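Local coordinates for peroxisomal fatty acid beta-oxidation multifunctional protein MFP2 (Arabidopsis thaliana, PDB 2WTB) that carries out the hydratase and NAD-dependent dehydrogenase steps of peroxisomal fatty acid beta-oxidation during seed germination, at residues D51-G59 against V194-V205. Numbering follows the deposited sequence.
Sequences DVKAIVITG and VTTARRWALDIV
Strand 54-59 lies inside the main beta-sheet of the crotonase-like domain, and helix 194-205 packs across it by small residues that let the two backbones come close. Ala54, Val56 and Thr58 direct their side chains at the helix, whereas Ile55 and Ile57 point to the other face, where helix 33-46 receives them. The helix answers with Ala197 and Ala201, one turn apart; the axes of the two segments approach to 8.2 Å and run roughly antiparallel, at 151°.

The methyl of Ala54 rests against the side of the Ala201 methyl, CB to CB at 3.8 Å. Val56 sits further along and divides its two branches. CG1, anti to the backbone N (chi1 170°), reaches Ala197 CB at 3.7 Å, while CG2 lies against the helix backbone itself, 3.8 Å from Arg198 CA. The Arg198 side chain turns away from strand 54-59, passes over Val18 and Val20 of strand 18-24 and ends in a salt bridge from NH1 to Asp16 OD2.

Looser contacts continue at both ends. At one, Val205 CG2 lies beside Ala54 CB and 3.7 Å from Lys53 O, and Leu202 CD2 touches Lys53 CB at 4.0 Å. At the other, chi1 of -179° sets Thr58 OG1 opposite the backbone N, where it hydrogen-bonds to Ala108 O on strand 105-109, and leaves CG2 to meet Val194 CG2 at 4.1 Å, the side chains crossing at about a right angle. A helix laid across a central, mostly parallel sheet, with helix 33-46 on the opposite face, belongs to the crotonase fold, a spiral of beta-beta-alpha units.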
# COMPACT_ATOMS: atom_id res chain seq x y z
N ASP A 51 4.87 22.90 -43.59
CA ASP A 51 5.37 23.90 -42.66
C ASP A 51 5.89 23.28 -41.36
O ASP A 51 6.47 23.97 -40.53
CB ASP A 51 4.30 24.95 -42.36
CG ASP A 51 2.98 24.33 -41.95
OD1 ASP A 51 2.93 23.10 -41.75
OD2 ASP A 51 1.98 25.07 -41.83
N VAL A 52 5.67 21.98 -41.20
CA VAL A 52 6.16 21.27 -40.03
C VAL A 52 7.48 20.56 -40.32
O VAL A 52 7.61 19.87 -41.33
CB VAL A 52 5.12 20.24 -39.53
CG1 VAL A 52 5.67 19.45 -38.36
CG2 VAL A 52 3.83 20.95 -39.15
N LYS A 53 8.45 20.74 -39.43
CA LYS A 53 9.77 20.13 -39.61
C LYS A 53 10.01 19.02 -38.60
O LYS A 53 10.62 18.00 -38.92
CB LYS A 53 10.87 21.19 -39.46
CG LYS A 53 10.84 22.28 -40.52
CD LYS A 53 12.03 23.22 -40.34
CE LYS A 53 12.03 24.32 -41.39
NZ LYS A 53 13.17 25.25 -41.19
N ALA A 54 9.53 19.22 -37.38
CA ALA A 54 9.70 18.23 -36.32
C ALA A 54 8.55 18.34 -35.32
O ALA A 54 7.65 19.16 -35.49
CB ALA A 54 11.03 18.43 -35.62
N ILE A 55 8.58 17.50 -34.29
CA ILE A 55 7.52 17.48 -33.29
C ILE A 55 8.10 17.50 -31.88
O ILE A 55 9.15 16.92 -31.63
CB ILE A 55 6.61 16.24 -33.45
CG1 ILE A 55 5.80 16.32 -34.74
CG2 ILE A 55 5.69 16.09 -32.25
CD1 ILE A 55 6.50 15.75 -35.95
N VAL A 56 7.41 18.18 -30.98
CA VAL A 56 7.76 18.15 -29.57
C VAL A 56 6.53 17.76 -28.77
O VAL A 56 5.42 18.18 -29.10
CB VAL A 56 8.30 19.51 -29.09
CG1 VAL A 56 8.43 19.54 -27.58
CG2 VAL A 56 9.64 19.81 -29.76
N ILE A 57 6.71 16.94 -27.75
CA ILE A 57 5.60 16.51 -26.92
C ILE A 57 5.81 16.92 -25.47
O ILE A 57 6.90 16.74 -24.91
CB ILE A 57 5.39 14.99 -26.97
CG1 ILE A 57 5.28 14.50 -28.42
CG2 ILE A 57 4.15 14.60 -26.16
CD1 ILE A 57 5.03 13.00 -28.55
N THR A 58 4.77 17.48 -24.86
CA THR A 58 4.84 17.87 -23.46
C THR A 58 3.46 17.78 -22.82
O THR A 58 2.46 17.64 -23.53
CB THR A 58 5.39 19.30 -23.30
OG1 THR A 58 5.47 19.64 -21.91
CG2 THR A 58 4.50 20.30 -24.02
N GLY A 59 3.41 17.84 -21.50
CA GLY A 59 2.15 17.75 -20.78
C GLY A 59 1.68 19.09 -20.26
O GLY A 59 2.44 20.06 -20.23
N VAL A 194 10.44 23.41 -22.89
CA VAL A 194 9.94 23.37 -24.26
C VAL A 194 10.85 24.07 -25.26
O VAL A 194 11.02 23.61 -26.39
CB VAL A 194 8.52 23.95 -24.35
CG1 VAL A 194 8.11 24.15 -25.80
CG2 VAL A 194 7.53 23.05 -23.63
N THR A 195 11.45 25.18 -24.84
CA THR A 195 12.41 25.89 -25.68
C THR A 195 13.60 25.01 -26.02
O THR A 195 14.01 24.93 -27.18
CB THR A 195 12.92 27.17 -24.99
OG1 THR A 195 11.92 28.20 -25.08
CG2 THR A 195 14.19 27.66 -25.65
N THR A 196 14.15 24.35 -25.01
CA THR A 196 15.26 23.43 -25.22
C THR A 196 14.85 22.30 -26.17
O THR A 196 15.61 21.92 -27.06
CB THR A 196 15.76 22.84 -23.89
OG1 THR A 196 16.24 23.89 -23.05
CG2 THR A 196 16.88 21.84 -24.14
N ALA A 197 13.64 21.78 -25.98
CA ALA A 197 13.17 20.66 -26.78
C ALA A 197 13.05 21.00 -28.26
O ALA A 197 13.49 20.23 -29.12
CB ALA A 197 11.86 20.12 -26.23
N ARG A 198 12.45 22.15 -28.57
CA ARG A 198 12.29 22.55 -29.96
C ARG A 198 13.63 22.89 -30.61
O ARG A 198 13.83 22.65 -31.80
CB ARG A 198 11.29 23.71 -30.11
CG ARG A 198 11.74 25.02 -29.49
CD ARG A 198 10.93 26.20 -30.02
NE ARG A 198 9.53 26.17 -29.59
CZ ARG A 198 8.50 26.10 -30.41
NH1 ARG A 198 8.69 26.05 -31.73
NH2 ARG A 198 7.26 26.08 -29.93
N ARG A 199 14.56 23.43 -29.82
CA ARG A 199 15.91 23.67 -30.29
C ARG A 199 16.60 22.33 -30.57
O ARG A 199 17.33 22.19 -31.56
CB ARG A 199 16.72 24.45 -29.25
CG ARG A 199 18.15 24.74 -29.67
CD ARG A 199 18.99 25.25 -28.50
NE ARG A 199 19.23 24.21 -27.51
CZ ARG A 199 20.21 23.31 -27.59
NH1 ARG A 199 21.03 23.32 -28.63
NH2 ARG A 199 20.36 22.40 -26.64
N TRP A 200 16.37 21.36 -29.70
CA TRP A 200 16.94 20.03 -29.86
C TRP A 200 16.37 19.37 -31.11
O TRP A 200 17.10 18.75 -31.89
CB TRP A 200 16.64 19.17 -28.63
CG TRP A 200 17.52 17.96 -28.50
CD1 TRP A 200 17.43 16.80 -29.21
CD2 TRP A 200 18.61 17.78 -27.58
NE1 TRP A 200 18.40 15.92 -28.81
CE2 TRP A 200 19.14 16.50 -27.81
CE3 TRP A 200 19.19 18.59 -26.60
CZ2 TRP A 200 20.22 16.00 -27.09
CZ3 TRP A 200 20.27 18.09 -25.88
CH2 TRP A 200 20.77 16.80 -26.13
N ALA A 201 15.07 19.51 -31.31
CA ALA A 201 14.38 18.91 -32.45
C ALA A 201 14.93 19.38 -33.79
O ALA A 201 15.10 18.59 -34.72
CB ALA A 201 12.89 19.16 -32.36
N LEU A 202 15.20 20.68 -33.90
CA LEU A 202 15.74 21.23 -35.14
C LEU A 202 17.23 20.93 -35.28
O LEU A 202 17.77 20.97 -36.39
CB LEU A 202 15.48 22.74 -35.24
CG LEU A 202 14.03 23.15 -35.50
CD1 LEU A 202 13.96 24.59 -36.00
CD2 LEU A 202 13.38 22.22 -36.49
N ASP A 203 17.89 20.64 -34.17
CA ASP A 203 19.27 20.18 -34.20
C ASP A 203 19.35 18.84 -34.93
O ASP A 203 20.25 18.61 -35.75
CB ASP A 203 19.83 20.03 -32.78
CG ASP A 203 20.39 21.33 -32.24
OD1 ASP A 203 20.70 22.24 -33.05
OD2 ASP A 203 20.55 21.45 -31.01
N ILE A 204 18.40 17.95 -34.64
CA ILE A 204 18.35 16.64 -35.28
C ILE A 204 18.06 16.78 -36.77
O ILE A 204 18.71 16.14 -37.59
CB ILE A 204 17.28 15.75 -34.63
CG1 ILE A 204 17.62 15.48 -33.16
CG2 ILE A 204 17.13 14.45 -35.40
CD1 ILE A 204 16.55 14.71 -32.41
N VAL A 205 17.09 17.62 -37.10
CA VAL A 205 16.75 17.88 -38.50
C VAL A 205 17.96 18.42 -39.26
O VAL A 205 18.13 18.16 -40.45
CB VAL A 205 15.59 18.89 -38.61
CG1 VAL A 205 15.52 19.46 -40.02
CG2 VAL A 205 14.28 18.24 -38.22